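Local coordinates for protein poly-gamma-glutamate hydrolase (Bacillus phage phiNIT1, PDB 3A9L) that hydrolyses the gamma-glutamyl linkage of bacterial poly-gamma-glutamate as a phage-encoded zinc peptidase, at residues 9-14 against 83-88; 25-30 against 90-95; 39-44 against 65-70; 53-58 against 194-199; 101-106 against 163-168. All coordinates share one frame; numbering follows the deposited sequence.

Contact 1 of 5, residues 9-14 against 83-88; sequences NIEALE and HFDEPM
D85 carries its carboxylate in the crowded position between its own backbone N and carbonyl carbon (chi1 74°), which turns OD1 toward the start of helix 10-16. There I10 N donates to the syn lone pair of D85 OD1 at 3.0 Å, while the N-cap N9 uses its amide OD1 to accept from A12 N at 2.9 Å. I10 sets CG1 beside its backbone N and bends at chi2 (-77°), bringing CD1 obliquely to F84 CE2 at 3.5 Å; a branched apolar residue suits this buried spot. E86, with CG anti to the backbone N, caps M88 N through OE2, and its OE1 is hydrogen-bonded to Y64. One water donates to both E14 OE2 and E86 OE2, while E14 OE1 forms a salt bridge with R29 of the second subunit. E11 OE1 lies 2.5 Å from D85 OD2, the carboxylate planes 65° apart; oxygens this close suggest that one acid keeps a proton, its pKa probably raised by its neighbour.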
# COMPACT_ATOMS: atom_id res chain seq x y z
N ASN A 9 15.46 -7.85 -14.14
CA ASN A 9 14.72 -6.71 -13.64
C ASN A 9 13.31 -7.17 -13.28
O ASN A 9 12.94 -8.33 -13.50
CB ASN A 9 14.64 -5.68 -14.75
CG ASN A 9 14.09 -6.27 -16.02
OD1 ASN A 9 12.94 -6.69 -16.08
ND2 ASN A 9 14.92 -6.31 -17.05
N ILE A 10 12.49 -6.23 -12.84
CA ILE A 10 11.18 -6.58 -12.29
C ILE A 10 10.11 -6.87 -13.33
O ILE A 10 9.17 -7.65 -13.04
CB ILE A 10 10.72 -5.52 -11.25
CG1 ILE A 10 11.63 -5.59 -10.01
CG2 ILE A 10 9.23 -5.68 -10.87
CD1 ILE A 10 11.38 -6.76 -9.03
N GLU A 11 10.23 -6.26 -14.52
CA GLU A 11 9.38 -6.63 -15.66
C GLU A 11 9.50 -8.13 -15.94
O GLU A 11 8.50 -8.87 -15.91
CB GLU A 11 9.77 -5.83 -16.92
CG GLU A 11 9.32 -4.38 -16.94
CD GLU A 11 10.17 -3.44 -16.08
OE1 GLU A 11 11.27 -3.84 -15.61
OE2 GLU A 11 9.72 -2.29 -15.92
N ALA A 12 10.73 -8.59 -16.20
CA ALA A 12 10.99 -10.01 -16.42
C ALA A 12 10.41 -10.87 -15.30
O ALA A 12 9.80 -11.92 -15.56
CB ALA A 12 12.49 -10.25 -16.55
N LEU A 13 10.60 -10.43 -14.06
CA LEU A 13 10.02 -11.09 -12.90
C LEU A 13 8.50 -11.09 -12.95
O LEU A 13 7.88 -12.14 -12.81
CB LEU A 13 10.50 -10.42 -11.60
CG LEU A 13 10.09 -11.11 -10.29
CD1 LEU A 13 11.02 -10.75 -9.17
CD2 LEU A 13 8.70 -10.78 -9.86
N GLU A 14 7.91 -9.92 -13.15
CA GLU A 14 6.46 -9.81 -13.14
C GLU A 14 5.82 -10.60 -14.29
O GLU A 14 4.74 -11.23 -14.13
CB GLU A 14 6.08 -8.32 -13.18
CG GLU A 14 6.32 -7.69 -11.81
CD GLU A 14 5.54 -6.39 -11.56
OE1 GLU A 14 4.65 -6.05 -12.36
OE2 GLU A 14 5.80 -5.73 -10.52
N HIS A 83 19.29 -2.81 -9.87
CA HIS A 83 18.52 -3.25 -11.06
C HIS A 83 17.02 -3.19 -10.79
O HIS A 83 16.18 -3.50 -11.65
CB HIS A 83 18.90 -4.69 -11.45
CG HIS A 83 20.31 -4.82 -11.94
ND1 HIS A 83 20.80 -5.98 -12.49
CD2 HIS A 83 21.32 -3.92 -11.99
CE1 HIS A 83 22.05 -5.80 -12.86
NE2 HIS A 83 22.39 -4.56 -12.57
N PHE A 84 16.71 -2.76 -9.58
CA PHE A 84 15.35 -2.89 -9.08
C PHE A 84 14.60 -1.70 -9.57
O PHE A 84 14.91 -0.55 -9.25
CB PHE A 84 15.30 -3.03 -7.57
CG PHE A 84 13.90 -3.25 -7.03
CD1 PHE A 84 13.09 -2.17 -6.73
CD2 PHE A 84 13.42 -4.53 -6.82
CE1 PHE A 84 11.82 -2.36 -6.24
CE2 PHE A 84 12.15 -4.73 -6.33
CZ PHE A 84 11.36 -3.65 -6.02
N ASP A 85 13.59 -2.01 -10.36
CA ASP A 85 12.93 -0.99 -11.15
C ASP A 85 11.40 -1.09 -11.07
O ASP A 85 10.71 -0.57 -11.93
CB ASP A 85 13.45 -1.03 -12.61
CG ASP A 85 12.92 -2.22 -13.41
OD1 ASP A 85 12.62 -3.26 -12.82
OD2 ASP A 85 12.83 -2.11 -14.65
N GLU A 86 10.86 -1.72 -10.03
CA GLU A 86 9.41 -1.82 -9.92
C GLU A 86 8.84 -0.40 -10.05
O GLU A 86 9.24 0.52 -9.31
CB GLU A 86 9.04 -2.50 -8.60
CG GLU A 86 7.61 -2.99 -8.49
CD GLU A 86 6.68 -1.86 -8.21
OE1 GLU A 86 6.93 -1.15 -7.21
OE2 GLU A 86 5.77 -1.62 -9.03
N PRO A 87 7.92 -0.19 -11.01
CA PRO A 87 7.54 1.20 -11.27
C PRO A 87 6.92 1.95 -10.08
O PRO A 87 7.11 3.16 -9.95
CB PRO A 87 6.56 1.08 -12.44
CG PRO A 87 6.11 -0.30 -12.43
CD PRO A 87 7.35 -1.07 -12.03
N MET A 88 6.20 1.25 -9.21
CA MET A 88 5.57 1.96 -8.11
C MET A 88 6.61 2.43 -7.10
O MET A 88 6.51 3.56 -6.62
CB MET A 88 4.45 1.14 -7.49
CG MET A 88 3.27 1.00 -8.40
SD MET A 88 1.88 0.41 -7.45
CE MET A 88 2.50 -1.23 -7.03
O HOH W 1 4.88 -3.30 -10.59

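Contact 2 of 5, residues 25-30 against 90-95; sequences IEVKRQ and VCMLSK
M92 curls back on itself, bent at chi2 (-71°) and again at chi3 (-73°), so that its thioether end, SD and CE, makes the closest approach to strand 23-29. V27 comes to meet it tip to tip: V27 CG1, anti to the backbone N, stands 3.6 Å from M92 CE. R29 crosses the same methionine obliquely, its CB 3.6 Å from M92 CE, so the methyl rests against both V27 and R29, which are next-but-one on the strand and therefore point the same way. A flexible, unbranched sulphur chain is well fitted to fill such a site. Farther along, R29 runs extended from CG to NE and meets K95 at about a right angle. The methylene CB of K95 sits over one face of the guanidinium, toward its rim, 3.7 Å from R29 NH2, while the lysine chain carries NZ away from the like charge. In the guanidinium plane, at its edge, a water accepts from R29 NE at 2.9 Å and donates to K95 O at 2.7 Å, joining the arginine to the backbone of K95. Helix 87-94 thus runs nearly along strand 23-29, at 23° and 10.4 Å between segment axes, M92 also touching I35 of strand 34-42, while strand 23-29 pairs antiparallel both with strand 62-68 and, on its other edge, with a strand of the second subunit.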
# COMPACT_ATOMS: atom_id res chain seq x y z
N ILE A 25 2.91 -6.50 -3.52
CA ILE A 25 3.46 -5.19 -3.29
C ILE A 25 2.55 -4.39 -2.34
O ILE A 25 1.30 -4.37 -2.50
CB ILE A 25 3.67 -4.40 -4.61
CG1 ILE A 25 4.28 -5.30 -5.72
CG2 ILE A 25 4.56 -3.16 -4.36
CD1 ILE A 25 4.43 -4.61 -7.07
N GLU A 26 3.17 -3.71 -1.39
CA GLU A 26 2.49 -2.89 -0.37
C GLU A 26 3.06 -1.48 -0.38
O GLU A 26 4.28 -1.30 -0.43
CB GLU A 26 2.67 -3.50 1.03
CG GLU A 26 2.14 -4.90 1.22
CD GLU A 26 1.95 -5.23 2.71
OE1 GLU A 26 2.65 -4.65 3.57
OE2 GLU A 26 1.09 -6.06 3.02
N VAL A 27 2.19 -0.47 -0.29
CA VAL A 27 2.64 0.95 -0.33
C VAL A 27 1.78 1.77 0.65
O VAL A 27 0.57 1.64 0.67
CB VAL A 27 2.48 1.58 -1.74
CG1 VAL A 27 3.02 3.01 -1.78
CG2 VAL A 27 3.13 0.75 -2.84
N LYS A 28 2.41 2.61 1.45
CA LYS A 28 1.66 3.63 2.12
C LYS A 28 2.45 4.92 2.03
O LYS A 28 3.48 5.05 2.66
CB LYS A 28 1.35 3.24 3.60
CG LYS A 28 0.39 4.30 4.29
CD LYS A 28 0.10 3.97 5.74
CE LYS A 28 -1.05 4.84 6.30
NZ LYS A 28 -1.41 4.51 7.71
N ARG A 29 1.98 5.85 1.20
CA ARG A 29 2.59 7.15 1.05
C ARG A 29 1.85 8.08 2.03
O ARG A 29 0.63 8.29 1.89
CB ARG A 29 2.46 7.64 -0.41
CG ARG A 29 3.33 8.87 -0.65
CD ARG A 29 3.22 9.50 -2.03
NE ARG A 29 3.87 10.82 -2.01
CZ ARG A 29 3.59 11.84 -2.82
NH1 ARG A 29 2.73 11.71 -3.80
NH2 ARG A 29 4.23 12.99 -2.67
N GLN A 30 2.59 8.61 3.00
CA GLN A 30 2.02 9.32 4.13
C GLN A 30 2.99 10.35 4.71
O GLN A 30 2.72 10.93 5.75
CB GLN A 30 1.53 8.33 5.21
CG GLN A 30 2.63 7.55 5.94
CD GLN A 30 2.11 6.81 7.17
OE1 GLN A 30 0.95 6.95 7.58
NE2 GLN A 30 2.98 6.00 7.77
N VAL A 90 9.85 3.18 -7.82
CA VAL A 90 10.51 4.31 -8.47
C VAL A 90 9.68 5.58 -8.39
O VAL A 90 10.23 6.67 -8.24
CB VAL A 90 10.77 3.99 -9.96
CG1 VAL A 90 11.49 5.12 -10.65
CG2 VAL A 90 11.55 2.67 -10.11
N CYS A 91 8.37 5.45 -8.53
CA CYS A 91 7.50 6.60 -8.36
C CYS A 91 7.58 7.06 -6.89
O CYS A 91 7.82 8.22 -6.61
CB CYS A 91 6.08 6.26 -8.83
SG CYS A 91 4.98 7.66 -8.95
N MET A 92 7.42 6.14 -5.95
CA MET A 92 7.51 6.48 -4.52
C MET A 92 8.85 7.12 -4.17
O MET A 92 8.89 8.21 -3.60
CB MET A 92 7.27 5.23 -3.66
CG MET A 92 5.82 4.82 -3.61
SD MET A 92 4.89 6.02 -2.62
CE MET A 92 5.40 5.64 -0.97
N LEU A 93 9.95 6.49 -4.57
CA LEU A 93 11.26 7.08 -4.22
C LEU A 93 11.36 8.54 -4.63
O LEU A 93 11.79 9.38 -3.83
CB LEU A 93 12.42 6.25 -4.80
CG LEU A 93 12.94 5.13 -3.86
CD1 LEU A 93 13.72 5.78 -2.77
CD2 LEU A 93 11.81 4.28 -3.28
N SER A 94 10.93 8.85 -5.85
CA SER A 94 11.04 10.18 -6.44
C SER A 94 10.20 11.23 -5.74
O SER A 94 10.42 12.43 -5.95
CB SER A 94 10.63 10.15 -7.91
OG SER A 94 9.21 10.03 -7.98
N LYS A 95 9.23 10.76 -4.96
CA LYS A 95 8.30 11.64 -4.22
C LYS A 95 8.74 11.90 -2.77
O LYS A 95 8.06 12.58 -1.98
CB LYS A 95 6.89 11.05 -4.27
CG LYS A 95 6.31 10.84 -5.67
CD LYS A 95 6.33 12.12 -6.50
CE LYS A 95 5.39 12.02 -7.71
NZ LYS A 95 5.47 10.70 -8.39
O HOH W 2 6.12 11.69 -0.38

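Contact 3 of 5, residues 39-44 against 65-70; sequences PHAGGI and LFQGLL. With ZN (zinc ion), chain C.
The zinc site is built at the break in strand 34-42, where the chain turns a corner at P39 and H40. H40 binds the metal through ND1 at 2.2 Å, alongside E45, H103 and a water; the hydrogen bond between its NE2 and V79 O helps fix the ring, and P39 CG lies over the centre of one imidazole face. Past the corner, A41 N donates to F66 O at 2.9 Å and A41 O accepts from G68 N at 2.9 Å. This parallel pairing joins the two strands of a beta-alpha-beta unit whose crossing helix is 48-59. Small A41 packs its CB against L65 CD2 at 3.8 Å and Q67 CG at 3.7 Å, on the side covered by that helix, where Q67 OE1 is held by T49. A type II' turn then runs from A41 to I44: G42 takes a positive phi (62°), natural for glycine, and G43 N donates nearly straight to G68 O at 2.9 Å. I44 reaches back, CD1 3.5 Å from G68 N and near the plane at the edge of the F66 ring.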
# COMPACT_ATOMS: atom_id res chain seq x y z
N PRO A 39 13.10 -3.77 -1.27
CA PRO A 39 12.75 -4.49 -2.49
C PRO A 39 12.77 -6.01 -2.30
O PRO A 39 12.35 -6.76 -3.21
CB PRO A 39 13.84 -4.06 -3.48
CG PRO A 39 15.04 -3.73 -2.64
CD PRO A 39 14.48 -3.21 -1.30
N HIS A 40 13.30 -6.43 -1.15
CA HIS A 40 13.55 -7.84 -0.81
C HIS A 40 12.81 -8.27 0.49
O HIS A 40 13.37 -8.93 1.39
CB HIS A 40 15.07 -8.13 -0.78
CG HIS A 40 15.80 -7.62 -2.01
ND1 HIS A 40 17.11 -7.20 -1.99
CD2 HIS A 40 15.37 -7.45 -3.28
CE1 HIS A 40 17.46 -6.77 -3.19
NE2 HIS A 40 16.42 -6.91 -3.99
N ALA A 41 11.53 -7.89 0.57
CA ALA A 41 10.72 -8.15 1.76
C ALA A 41 9.97 -9.50 1.72
O ALA A 41 10.18 -10.30 0.82
CB ALA A 41 9.75 -7.01 2.01
N GLY A 42 9.13 -9.74 2.73
CA GLY A 42 8.47 -11.04 2.90
C GLY A 42 9.55 -12.06 3.12
O GLY A 42 10.47 -11.81 3.89
N GLY A 43 9.44 -13.19 2.42
CA GLY A 43 10.41 -14.30 2.43
C GLY A 43 11.75 -14.13 1.69
O GLY A 43 12.68 -14.90 1.94
N ILE A 44 11.89 -13.14 0.81
CA ILE A 44 13.18 -12.93 0.09
C ILE A 44 14.34 -12.66 1.08
O ILE A 44 15.38 -13.38 1.07
CB ILE A 44 13.10 -11.81 -1.00
CG1 ILE A 44 11.83 -11.93 -1.84
CG2 ILE A 44 14.36 -11.83 -1.90
CD1 ILE A 44 11.43 -10.66 -2.59
N LEU A 65 6.99 -2.10 0.24
CA LEU A 65 7.56 -3.46 0.36
C LEU A 65 7.27 -4.32 -0.85
O LEU A 65 6.10 -4.55 -1.17
CB LEU A 65 6.93 -4.18 1.55
CG LEU A 65 7.02 -3.66 2.95
CD1 LEU A 65 6.14 -4.53 3.79
CD2 LEU A 65 8.49 -3.72 3.44
N PHE A 66 8.31 -4.80 -1.52
CA PHE A 66 8.13 -5.82 -2.57
C PHE A 66 8.42 -7.12 -1.88
O PHE A 66 9.55 -7.35 -1.45
CB PHE A 66 9.08 -5.60 -3.76
CG PHE A 66 8.87 -6.56 -4.90
CD1 PHE A 66 9.57 -7.79 -4.92
CD2 PHE A 66 8.03 -6.25 -5.97
CE1 PHE A 66 9.37 -8.70 -5.96
CE2 PHE A 66 7.84 -7.16 -7.01
CZ PHE A 66 8.52 -8.39 -7.00
N GLN A 67 7.38 -7.95 -1.72
CA GLN A 67 7.44 -9.09 -0.79
C GLN A 67 7.39 -10.43 -1.51
O GLN A 67 6.49 -10.63 -2.32
CB GLN A 67 6.23 -9.05 0.18
CG GLN A 67 6.20 -7.90 1.20
CD GLN A 67 5.29 -8.21 2.39
OE1 GLN A 67 5.76 -8.41 3.50
NE2 GLN A 67 4.00 -8.34 2.14
N GLY A 68 8.34 -11.33 -1.19
CA GLY A 68 8.20 -12.75 -1.54
C GLY A 68 7.19 -13.47 -0.65
O GLY A 68 7.16 -13.25 0.57
N LEU A 69 6.38 -14.32 -1.26
CA LEU A 69 5.28 -15.03 -0.58
C LEU A 69 5.39 -16.54 -0.61
O LEU A 69 4.55 -17.25 -0.02
CB LEU A 69 3.92 -14.68 -1.21
CG LEU A 69 3.51 -13.21 -1.33
CD1 LEU A 69 2.10 -13.08 -1.89
CD2 LEU A 69 3.60 -12.58 0.01
N LEU A 70 6.43 -17.04 -1.27
CA LEU A 70 6.55 -18.46 -1.45
C LEU A 70 6.91 -19.05 -0.11
O LEU A 70 7.58 -18.41 0.69
CB LEU A 70 7.59 -18.82 -2.52
CG LEU A 70 7.25 -18.28 -3.91
CD1 LEU A 70 8.50 -17.86 -4.68
CD2 LEU A 70 6.41 -19.27 -4.70
ZN ZN C . 18.59 -7.24 -0.38
O HOH W 3 20.59 -7.74 0.59

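Contact 4 of 5, residues 53-58 against 194-199; sequences YRVVEL and DYAEAI
R54 sets CG anti to its backbone N and then bends at chi2 (64°), so the methylene, rather than the charged end, is what presses on the second helix: R54 CG lies 3.4 Å from A196 CB. V55 likewise has CG1 anti to the backbone N (chi1 175°); its CG1 meets I199 CG2 at 3.8 Å, while CG2 lies against A196 CB at 4.0 Å and also borders I199. The I199 and V55 side chains cross at about a right angle. L58, one turn on from R54, has CG beside its backbone N and an extended tip, which lays CD1 against the backbone of the other helix, 3.6 Å from A196 O and 3.7 Å from E197 N. Alanine suits position 196 because its short side chain lets the backbones approach, 5.3 Å between V55 CA and A196 CA, with segment axes 8.9 Å apart and crossing at -48°. On the outer side, L58 CD2 sits over one face of the R54 guanidinium, toward its rim, and E197 forms its salt bridge with K200 of its own helix. I199 continues inward, onto L164 of the sheet and helix 120-132. No hydrogen bond or ion pair joins the two segments, so helices 48-59 and 190-209 are held here by the fit of methyl and methylene groups, the charged ends lying to one side of that seam.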
# COMPACT_ATOMS: atom_id res chain seq x y z
N TYR A 53 7.69 -2.34 9.24
CA TYR A 53 6.38 -2.07 9.87
C TYR A 53 6.53 -1.27 11.15
O TYR A 53 5.83 -0.28 11.36
CB TYR A 53 5.67 -3.37 10.18
CG TYR A 53 4.84 -3.90 9.04
CD1 TYR A 53 5.31 -3.87 7.74
CD2 TYR A 53 3.60 -4.43 9.28
CE1 TYR A 53 4.55 -4.35 6.70
CE2 TYR A 53 2.83 -4.92 8.25
CZ TYR A 53 3.31 -4.87 6.97
OH TYR A 53 2.53 -5.36 5.96
N ARG A 54 7.44 -1.73 12.01
CA ARG A 54 7.72 -1.13 13.30
C ARG A 54 8.35 0.27 13.14
O ARG A 54 7.99 1.21 13.86
CB ARG A 54 8.65 -2.07 14.11
CG ARG A 54 8.92 -1.69 15.60
CD ARG A 54 7.61 -1.75 16.42
NE ARG A 54 7.81 -1.23 17.76
CZ ARG A 54 6.84 -0.70 18.51
NH1 ARG A 54 5.60 -0.63 18.03
NH2 ARG A 54 7.12 -0.25 19.72
N VAL A 55 9.31 0.40 12.21
CA VAL A 55 9.90 1.72 11.96
C VAL A 55 8.87 2.74 11.46
O VAL A 55 8.91 3.94 11.80
CB VAL A 55 11.12 1.67 10.98
CG1 VAL A 55 11.61 3.08 10.67
CG2 VAL A 55 12.26 0.91 11.62
N VAL A 56 7.97 2.27 10.62
CA VAL A 56 6.90 3.11 10.10
C VAL A 56 5.89 3.45 11.20
O VAL A 56 5.40 4.60 11.28
CB VAL A 56 6.26 2.44 8.87
CG1 VAL A 56 4.88 3.06 8.51
CG2 VAL A 56 7.21 2.55 7.69
N GLU A 57 5.56 2.45 12.02
CA GLU A 57 4.62 2.65 13.14
C GLU A 57 5.22 3.64 14.15
O GLU A 57 4.52 4.50 14.67
CB GLU A 57 4.27 1.32 13.79
CG GLU A 57 3.27 0.47 13.01
CD GLU A 57 3.53 -1.02 13.18
OE1 GLU A 57 4.08 -1.41 14.24
OE2 GLU A 57 3.24 -1.80 12.22
N LEU A 58 6.54 3.55 14.35
CA LEU A 58 7.26 4.55 15.19
C LEU A 58 7.46 5.95 14.62
O LEU A 58 7.58 6.91 15.39
CB LEU A 58 8.64 4.02 15.57
CG LEU A 58 8.74 2.81 16.49
CD1 LEU A 58 10.20 2.49 16.67
CD2 LEU A 58 8.05 3.07 17.80
N ASP A 194 14.46 -2.40 20.16
CA ASP A 194 15.61 -1.49 20.24
C ASP A 194 16.17 -1.10 18.85
O ASP A 194 16.59 0.05 18.61
CB ASP A 194 16.71 -2.13 21.10
CG ASP A 194 16.32 -2.26 22.57
OD1 ASP A 194 15.39 -1.58 23.03
OD2 ASP A 194 16.98 -3.03 23.31
N TYR A 195 16.20 -2.07 17.93
CA TYR A 195 16.73 -1.82 16.59
C TYR A 195 15.81 -0.77 15.95
O TYR A 195 16.26 0.31 15.56
CB TYR A 195 16.77 -3.13 15.78
CG TYR A 195 17.72 -3.12 14.59
CD1 TYR A 195 17.40 -2.42 13.42
CD2 TYR A 195 18.89 -3.85 14.61
CE1 TYR A 195 18.24 -2.41 12.34
CE2 TYR A 195 19.75 -3.86 13.51
CZ TYR A 195 19.41 -3.13 12.38
OH TYR A 195 20.23 -3.13 11.27
N ALA A 196 14.51 -1.07 15.90
CA ALA A 196 13.58 -0.17 15.29
C ALA A 196 13.56 1.24 15.93
O ALA A 196 13.50 2.25 15.21
CB ALA A 196 12.20 -0.80 15.22
N GLU A 197 13.71 1.32 17.26
CA GLU A 197 13.79 2.60 17.99
C GLU A 197 15.06 3.38 17.62
O GLU A 197 15.04 4.59 17.46
CB GLU A 197 13.74 2.37 19.49
CG GLU A 197 14.14 3.60 20.36
CD GLU A 197 13.03 4.68 20.44
OE1 GLU A 197 11.89 4.41 20.02
OE2 GLU A 197 13.32 5.80 20.90
N ALA A 198 16.18 2.66 17.48
CA ALA A 198 17.42 3.28 17.00
C ALA A 198 17.24 4.03 15.68
O ALA A 198 17.76 5.11 15.51
CB ALA A 198 18.52 2.25 16.87
N ILE A 199 16.49 3.45 14.76
CA ILE A 199 16.25 4.06 13.47
C ILE A 199 15.38 5.32 13.64
O ILE A 199 15.65 6.38 13.02
CB ILE A 199 15.56 3.05 12.52
CG1 ILE A 199 16.34 1.71 12.48
CG2 ILE A 199 15.34 3.69 11.14
CD1 ILE A 199 17.84 1.84 12.25

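Contact 5 of 5, residues 101-106 against 163-168; sequences SFHGYK and QLEISS. With ZN (zinc ion), chain C.
Backbone hydrogen bonds come first: these are parallel neighbours in the sheet, S101 to Y105 in register with Q163 to S167. L164 N donates to S101 O, H103 N to L164 O nearly along the C=O axis, I166 N to H103 O at 2.7 Å, and Y105 N to I166 O; a weak bond from S168 N to Y105 O closes the row. Apolar packing occupies the face bearing F102, L164 and I166, where F102 and L164 lie side by side, F102 CE2 4.1 Å from L164 CD2, beneath helices 48-59 and 190-209. On the opposite side of the sheet, S167 CB lies over one face of the Y105 ring, a CH-pi contact 4.0 Å from the centroid, while E165 O approaches the ring's edge. Metal and water contacts share this side. H103 ND1 binds zinc at 2.1 Å; from H103 NE2 a second water accepts weakly; it also accepts from S101 OG and donates to Q163 OE1 at 2.8 Å, an oxygen that N151 ND2 grips as well. The E165 carboxylate, bent round at chi2, lies nearly parallel to the imidazole (planes 16° apart), its CD 3.3 Å from H103 CB. The zinc-bound water donates to E165 OE1 at 2.8 Å and to G104 O at 3.0 Å. With both protons so directed, it keeps a lone pair for the metal, and E165 could probably take up a proton, as a glutamate does in zinc carboxypeptidases.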
# COMPACT_ATOMS: atom_id res chain seq x y z
N SER A 101 16.64 2.08 3.17
CA SER A 101 16.27 0.75 2.63
C SER A 101 16.71 -0.33 3.61
O SER A 101 17.69 -0.16 4.28
CB SER A 101 16.90 0.50 1.29
OG SER A 101 18.31 0.51 1.37
N PHE A 102 15.98 -1.44 3.69
CA PHE A 102 16.33 -2.49 4.63
C PHE A 102 16.59 -3.83 3.92
O PHE A 102 15.72 -4.35 3.22
CB PHE A 102 15.25 -2.66 5.69
CG PHE A 102 15.02 -1.43 6.54
CD1 PHE A 102 14.24 -0.37 6.07
CD2 PHE A 102 15.60 -1.33 7.79
CE1 PHE A 102 14.03 0.79 6.87
CE2 PHE A 102 15.39 -0.20 8.59
CZ PHE A 102 14.62 0.86 8.12
N HIS A 103 17.77 -4.41 4.16
CA HIS A 103 18.25 -5.61 3.46
C HIS A 103 18.72 -6.69 4.36
O HIS A 103 19.08 -6.46 5.52
CB HIS A 103 19.37 -5.25 2.48
CG HIS A 103 18.89 -4.54 1.26
ND1 HIS A 103 18.57 -5.20 0.10
CD2 HIS A 103 18.66 -3.22 1.02
CE1 HIS A 103 18.16 -4.33 -0.80
NE2 HIS A 103 18.21 -3.12 -0.27
N GLY A 104 18.69 -7.91 3.83
CA GLY A 104 19.22 -9.06 4.58
C GLY A 104 20.42 -9.69 3.86
O GLY A 104 20.36 -9.92 2.66
N TYR A 105 21.51 -9.96 4.58
CA TYR A 105 22.62 -10.67 3.94
C TYR A 105 22.92 -11.91 4.77
O TYR A 105 22.57 -11.96 5.95
CB TYR A 105 23.86 -9.76 3.70
CG TYR A 105 24.69 -9.46 4.93
CD1 TYR A 105 25.75 -10.29 5.29
CD2 TYR A 105 24.41 -8.36 5.74
CE1 TYR A 105 26.52 -10.03 6.44
CE2 TYR A 105 25.18 -8.08 6.89
CZ TYR A 105 26.23 -8.91 7.22
OH TYR A 105 26.98 -8.65 8.35
N LYS A 106 23.53 -12.92 4.14
CA LYS A 106 23.82 -14.19 4.78
C LYS A 106 25.06 -14.13 5.68
O LYS A 106 26.19 -13.85 5.24
CB LYS A 106 23.97 -15.31 3.73
CG LYS A 106 23.71 -16.73 4.28
CD LYS A 106 23.14 -17.62 3.17
CE LYS A 106 22.48 -18.87 3.72
NZ LYS A 106 23.44 -19.71 4.48
N GLN A 163 21.38 2.70 3.08
CA GLN A 163 21.11 1.30 2.97
C GLN A 163 21.55 0.55 4.25
O GLN A 163 22.71 0.69 4.70
CB GLN A 163 21.84 0.74 1.74
CG GLN A 163 21.59 -0.75 1.58
CD GLN A 163 22.34 -1.37 0.42
OE1 GLN A 163 21.75 -1.64 -0.60
NE2 GLN A 163 23.65 -1.64 0.60
N LEU A 164 20.66 -0.27 4.81
CA LEU A 164 21.07 -1.17 5.88
C LEU A 164 21.11 -2.61 5.40
O LEU A 164 20.15 -3.10 4.85
CB LEU A 164 20.16 -1.08 7.13
CG LEU A 164 20.16 0.20 7.98
CD1 LEU A 164 19.52 1.36 7.24
CD2 LEU A 164 19.41 -0.04 9.30
N GLU A 165 22.21 -3.30 5.63
CA GLU A 165 22.28 -4.70 5.22
C GLU A 165 22.46 -5.50 6.50
O GLU A 165 23.52 -5.41 7.14
CB GLU A 165 23.42 -4.90 4.21
CG GLU A 165 23.10 -4.42 2.75
CD GLU A 165 22.64 -5.53 1.81
OE1 GLU A 165 22.54 -6.68 2.23
OE2 GLU A 165 22.35 -5.26 0.63
N ILE A 166 21.41 -6.24 6.89
CA ILE A 166 21.35 -6.88 8.18
C ILE A 166 21.59 -8.39 8.06
O ILE A 166 20.93 -9.07 7.28
CB ILE A 166 19.97 -6.60 8.85
CG1 ILE A 166 19.53 -5.15 8.56
CG2 ILE A 166 20.04 -6.83 10.35
CD1 ILE A 166 18.20 -4.82 9.21
N SER A 167 22.55 -8.88 8.83
CA SER A 167 22.98 -10.28 8.74
C SER A 167 21.86 -11.22 9.18
O SER A 167 21.00 -10.83 9.98
CB SER A 167 24.21 -10.52 9.61
OG SER A 167 23.84 -10.52 10.98
N SER A 168 21.90 -12.44 8.66
CA SER A 168 20.86 -13.42 8.92
C SER A 168 20.80 -13.77 10.40
O SER A 168 19.72 -14.04 10.92
CB SER A 168 21.05 -14.69 8.06
OG SER A 168 22.36 -15.22 8.20
ZN ZN C . 18.59 -7.24 -0.38
O HOH W 4 19.18 -0.58 -1.13
O HOH W 3 20.59 -7.74 0.59

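Contacts 3 and 5 share the mixed sheet and the zinc: H40 and H103 stand on neighbouring strands 34-42 and 98-105, the contact centres 13 Å apart, and one zinc-bound water belongs to both. Contact 2 lies at the sheet's outer strand 23-29 and shares helix 87-94 with contact 1; both touch the second subunit. Contact 3 is nested in the chain within contacts 1 and 2, each of which closes before contact 5 opens, and contact 5 is nested within contact 4. Contact 4 packs helices over the sheet on the far side of the chain's centre from contact 1, about 27 Å between centres. Dimer edge, metal site and helical cover are thus built round one sheet.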